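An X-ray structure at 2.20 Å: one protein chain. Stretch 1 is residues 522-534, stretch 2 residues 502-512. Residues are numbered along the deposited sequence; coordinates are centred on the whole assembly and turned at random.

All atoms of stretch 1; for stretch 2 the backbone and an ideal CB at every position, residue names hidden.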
# COMPACT_ATOMS: atom_id res chain seq x y z
N SER A 522 -9.86 -1.83 -4.51
CA SER A 522 -10.49 -2.07 -5.79
C SER A 522 -11.56 -1.03 -6.10
O SER A 522 -11.95 -0.24 -5.22
CB SER A 522 -11.11 -3.47 -5.82
OG SER A 522 -12.16 -3.59 -4.87
N LEU A 523 -12.02 -1.02 -7.35
CA LEU A 523 -13.05 -0.10 -7.78
C LEU A 523 -14.31 -0.95 -7.97
O LEU A 523 -14.35 -1.84 -8.83
CB LEU A 523 -12.64 0.56 -9.10
CG LEU A 523 -13.12 1.99 -9.36
CD1 LEU A 523 -12.71 2.90 -8.20
CD2 LEU A 523 -12.53 2.51 -10.68
N ARG A 524 -15.33 -0.69 -7.16
CA ARG A 524 -16.56 -1.45 -7.25
C ARG A 524 -17.63 -0.71 -8.05
O ARG A 524 -18.07 0.37 -7.67
CB ARG A 524 -17.11 -1.76 -5.85
CG ARG A 524 -18.34 -2.66 -5.88
CD ARG A 524 -18.91 -2.94 -4.49
NE ARG A 524 -19.47 -1.75 -3.85
CZ ARG A 524 -18.99 -1.19 -2.75
NH1 ARG A 524 -17.91 -1.70 -2.16
NH2 ARG A 524 -19.58 -0.13 -2.23
N PHE A 525 -18.03 -1.30 -9.17
CA PHE A 525 -19.05 -0.72 -10.03
C PHE A 525 -20.41 -1.29 -9.61
O PHE A 525 -20.62 -2.50 -9.64
CB PHE A 525 -18.79 -1.07 -11.50
CG PHE A 525 -17.46 -0.59 -12.02
CD1 PHE A 525 -16.59 -1.47 -12.65
CD2 PHE A 525 -17.08 0.74 -11.88
CE1 PHE A 525 -15.35 -1.03 -13.14
CE2 PHE A 525 -15.84 1.19 -12.36
CZ PHE A 525 -14.98 0.30 -12.99
N GLU A 526 -21.32 -0.42 -9.20
CA GLU A 526 -22.64 -0.86 -8.78
C GLU A 526 -23.69 -0.56 -9.85
O GLU A 526 -24.82 -1.03 -9.76
CB GLU A 526 -23.04 -0.18 -7.47
CG GLU A 526 -22.25 -0.69 -6.27
CD GLU A 526 -22.68 -0.05 -4.97
OE1 GLU A 526 -23.73 0.63 -4.95
OE2 GLU A 526 -21.97 -0.23 -3.95
N GLN A 527 -23.29 0.22 -10.85
CA GLN A 527 -24.19 0.56 -11.95
C GLN A 527 -23.68 -0.05 -13.25
O GLN A 527 -22.51 0.09 -13.60
CB GLN A 527 -24.29 2.08 -12.09
CG GLN A 527 -25.01 2.54 -13.34
CD GLN A 527 -25.45 3.99 -13.27
OE1 GLN A 527 -24.98 4.75 -12.41
NE2 GLN A 527 -26.34 4.39 -14.17
N SER A 528 -24.57 -0.73 -13.96
CA SER A 528 -24.21 -1.37 -15.21
C SER A 528 -23.80 -0.33 -16.26
O SER A 528 -24.20 0.83 -16.19
CB SER A 528 -25.38 -2.22 -15.72
OG SER A 528 -24.96 -3.12 -16.72
N ASN A 529 -22.98 -0.76 -17.21
CA ASN A 529 -22.50 0.11 -18.28
C ASN A 529 -21.65 1.28 -17.77
O ASN A 529 -21.79 2.43 -18.20
CB ASN A 529 -23.66 0.64 -19.12
CG ASN A 529 -23.20 1.24 -20.43
OD1 ASN A 529 -22.09 0.96 -20.90
ND2 ASN A 529 -24.04 2.06 -21.04
N THR A 530 -20.75 0.97 -16.84
CA THR A 530 -19.84 1.97 -16.30
C THR A 530 -18.52 1.79 -17.03
O THR A 530 -18.05 0.66 -17.20
CB THR A 530 -19.61 1.78 -14.78
OG1 THR A 530 -20.85 1.98 -14.08
CG2 THR A 530 -18.58 2.77 -14.27
N THR A 531 -17.93 2.89 -17.47
CA THR A 531 -16.66 2.84 -18.17
C THR A 531 -15.60 3.60 -17.39
O THR A 531 -15.82 4.73 -16.97
CB THR A 531 -16.77 3.46 -19.58
OG1 THR A 531 -17.61 2.64 -20.40
CG2 THR A 531 -15.39 3.57 -20.22
N ALA A 532 -14.46 2.95 -17.20
CA ALA A 532 -13.33 3.54 -16.50
C ALA A 532 -12.20 3.66 -17.51
O ALA A 532 -11.74 2.66 -18.08
CB ALA A 532 -12.91 2.65 -15.33
N ARG A 533 -11.74 4.89 -17.75
CA ARG A 533 -10.66 5.11 -18.69
C ARG A 533 -9.33 5.32 -17.98
O ARG A 533 -9.25 6.04 -16.99
CB ARG A 533 -10.94 6.31 -19.58
CG ARG A 533 -9.67 6.83 -20.28
CD ARG A 533 -9.97 7.80 -21.40
NE ARG A 533 -10.65 7.13 -22.51
CZ ARG A 533 -10.99 7.73 -23.64
NH1 ARG A 533 -10.71 9.01 -23.83
NH2 ARG A 533 -11.60 7.04 -24.60
N TYR A 534 -8.29 4.71 -18.53
CA TYR A 534 -6.94 4.83 -18.00
C TYR A 534 -6.02 5.26 -19.14
O TYR A 534 -6.24 4.89 -20.30
CB TYR A 534 -6.46 3.50 -17.42
CG TYR A 534 -7.36 3.00 -16.32
CD1 TYR A 534 -8.53 2.31 -16.61
CD2 TYR A 534 -7.07 3.27 -14.98
CE1 TYR A 534 -9.41 1.92 -15.60
CE2 TYR A 534 -7.94 2.88 -13.97
CZ TYR A 534 -9.10 2.21 -14.29
OH TYR A 534 -9.98 1.86 -13.29
N UNK A 502 -8.26 7.89 -15.56
CA UNK A 502 -8.28 9.21 -16.18
C UNK A 502 -9.65 9.80 -15.83
O UNK A 502 -9.77 10.97 -15.49
CB UNK A 502 -8.05 9.15 -17.69
N UNK A 503 -10.67 8.95 -15.94
CA UNK A 503 -12.04 9.34 -15.64
C UNK A 503 -12.94 8.12 -15.55
O UNK A 503 -12.67 7.08 -16.16
CB UNK A 503 -12.57 10.31 -16.70
N UNK A 504 -14.02 8.25 -14.77
CA UNK A 504 -14.98 7.18 -14.59
C UNK A 504 -16.38 7.79 -14.60
O UNK A 504 -16.59 8.84 -14.00
CB UNK A 504 -14.72 6.41 -13.29
N UNK A 505 -17.32 7.16 -15.29
CA UNK A 505 -18.69 7.68 -15.30
C UNK A 505 -19.48 6.96 -14.22
O UNK A 505 -18.95 6.05 -13.57
CB UNK A 505 -19.35 7.50 -16.67
N UNK A 506 -20.74 7.34 -14.01
CA UNK A 506 -21.55 6.71 -12.98
C UNK A 506 -20.78 6.78 -11.66
O UNK A 506 -20.77 5.83 -10.88
CB UNK A 506 -21.89 5.26 -13.35
N UNK A 507 -20.13 7.91 -11.40
CA UNK A 507 -19.34 8.06 -10.18
C UNK A 507 -20.14 7.94 -8.88
O UNK A 507 -19.59 7.49 -7.87
CB UNK A 507 -18.64 9.42 -10.21
N UNK A 508 -21.41 8.30 -8.90
CA UNK A 508 -22.22 8.21 -7.69
C UNK A 508 -22.53 6.77 -7.33
O UNK A 508 -22.94 6.48 -6.20
CB UNK A 508 -23.52 8.99 -7.86
N UNK A 509 -22.34 5.87 -8.29
CA UNK A 509 -22.60 4.45 -8.07
C UNK A 509 -21.31 3.64 -8.11
O UNK A 509 -21.34 2.42 -8.21
CB UNK A 509 -23.58 3.92 -9.12
N UNK A 510 -20.17 4.32 -8.01
CA UNK A 510 -18.87 3.65 -8.03
C UNK A 510 -18.13 3.94 -6.73
O UNK A 510 -17.97 5.10 -6.35
CB UNK A 510 -18.04 4.10 -9.23
N UNK A 511 -17.66 2.89 -6.07
CA UNK A 511 -16.97 3.05 -4.80
C UNK A 511 -15.62 2.36 -4.71
O UNK A 511 -15.36 1.37 -5.38
CB UNK A 511 -17.87 2.53 -3.67
N UNK A 512 -14.76 2.91 -3.86
CA UNK A 512 -13.45 2.31 -3.64
C UNK A 512 -13.71 1.30 -2.54
O UNK A 512 -14.32 1.62 -1.53
CB UNK A 512 -12.37 3.33 -3.27

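At position 502 the CA-to-CB bond points toward stretch 1, and the ideal CB lies 3.4 Å from Arg 533 O, so a small or beta-branched side chain suits the site. It is Thr 502, whose N donates to Arg 533 O at 2.5 Å. Position 503 is paired with Arg 533 and shares its face of the sheet, where a long polar or aliphatic chain could lie along the arginine. The residue is Gln 503, with CG 4.1 Å from Arg 533 CB; its O accepts from Arg 533 N at 2.9 Å.

Position 504, opposite Ala 532, has extended backbone angles and directs its CB to the face carrying Leu 523, Phe 525 and Ala 532. The small alanine leaves room for a branched aliphatic residue. Val 504 fills it: CG2 lies 4.2 Å from Ala 532 CB and CG1 4.1 Å from Phe 525 CE2.

At position 505 the CA-to-CB bond points sideways, near Thr 530 and Thr 531, and a short polar side chain would suit. Asn 505 bends its end back, and a water lies 2.7 Å from Asn 505 OD1 and 2.5 Å from Asn 529 O, joining the two. Position 506 has positive phi and psi (53/41), a conformation that favours glycine, asparagine or aspartate. Its CB faces Gln 527 OE1 and Thr 530 OG1, so a polar group is plausible. Asn 506 places OD1 3.0 Å from Thr 530 OG1.

Positions 507 and 508 have no stretch 1 atom within 5.5 Å of their ideal CB atoms and accept many residues; they are Gln 507 and Thr 508.

At 509 the CB points toward stretch 1, 3.6 Å from Gln 527 CB, and a long chain could cover that residue. Arg 509 curls so that Gln 527 CB lies over one face of its guanidinium; its O accepts from Glu 526 N at 3.0 Å.

Position 510 pairs with Phe 525, and its CB is 4.4 Å from Phe 525 CD2, which suits a compact beta-branched residue. Thr 510 sets OG1 at the ring edge, 3.7 Å from Phe 525 CD2, and CG2 3.8 Å from Leu 523 CG.

Position 511 faces the salt-bridged Arg 524 and Glu 526, where an aromatic or long aliphatic chain could pack. Phe 511 puts its CB over one guanidinium face, 3.5 Å from Arg 524 NH2, while its N and O bond Arg 524 O (3.0 Å) and N (2.7 Å).

Position 512 returns to the face of Leu 523, favouring an aliphatic residue; Ile 512 CG1 lies 4.2 Å from Leu 523 CD1.

Stretch 2 502-512: TQVNNQTRTFI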
# COMPACT_ATOMS: atom_id res chain seq x y z
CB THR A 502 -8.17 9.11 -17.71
OG1 THR A 502 -6.88 8.57 -18.05
CG2 THR A 502 -8.34 10.48 -18.35
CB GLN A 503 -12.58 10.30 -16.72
CG GLN A 503 -12.65 9.71 -18.12
CD GLN A 503 -13.39 10.63 -19.09
OE1 GLN A 503 -14.57 10.93 -18.89
NE2 GLN A 503 -12.70 11.09 -20.12
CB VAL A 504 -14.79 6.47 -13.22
CG1 VAL A 504 -15.69 5.24 -13.14
CG2 VAL A 504 -13.33 6.08 -13.03
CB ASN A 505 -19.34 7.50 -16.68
CG ASN A 505 -19.40 6.05 -17.12
OD1 ASN A 505 -19.83 5.75 -18.23
ND2 ASN A 505 -18.99 5.14 -16.25
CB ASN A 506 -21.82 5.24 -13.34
CG ASN A 506 -22.68 5.08 -14.58
OD1 ASN A 506 -22.74 3.99 -15.17
ND2 ASN A 506 -23.36 6.14 -14.98
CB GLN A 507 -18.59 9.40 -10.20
CG GLN A 507 -17.50 9.45 -11.25
CD GLN A 507 -16.81 10.80 -11.32
OE1 GLN A 507 -15.72 10.99 -10.77
NE2 GLN A 507 -17.44 11.75 -11.99
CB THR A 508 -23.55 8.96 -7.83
OG1 THR A 508 -24.34 8.35 -8.85
CG2 THR A 508 -23.31 10.42 -8.16
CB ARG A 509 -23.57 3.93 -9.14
CG ARG A 509 -24.89 4.70 -9.26
CD ARG A 509 -25.91 4.27 -8.23
NE ARG A 509 -26.20 2.84 -8.32
CZ ARG A 509 -26.83 2.25 -9.33
NH1 ARG A 509 -27.26 2.98 -10.36
NH2 ARG A 509 -27.01 0.94 -9.32
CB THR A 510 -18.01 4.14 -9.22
OG1 THR A 510 -18.67 3.80 -10.45
CG2 THR A 510 -16.63 3.49 -9.20
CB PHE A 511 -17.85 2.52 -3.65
CG PHE A 511 -19.23 3.12 -3.61
CD1 PHE A 511 -20.20 2.70 -4.51
CD2 PHE A 511 -19.53 4.13 -2.70
CE1 PHE A 511 -21.47 3.27 -4.50
CE2 PHE A 511 -20.80 4.71 -2.68
CZ PHE A 511 -21.77 4.28 -3.59
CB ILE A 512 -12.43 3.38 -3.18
CG1 ILE A 512 -12.23 4.40 -4.30
CG2 ILE A 512 -11.11 2.71 -2.81
CD1 ILE A 512 -11.28 5.53 -3.95
O HOH W 1 -20.52 3.77 -19.91
O HOH W 2 -20.73 1.95 -11.28
O HOH W 3 -16.49 0.22 -0.07
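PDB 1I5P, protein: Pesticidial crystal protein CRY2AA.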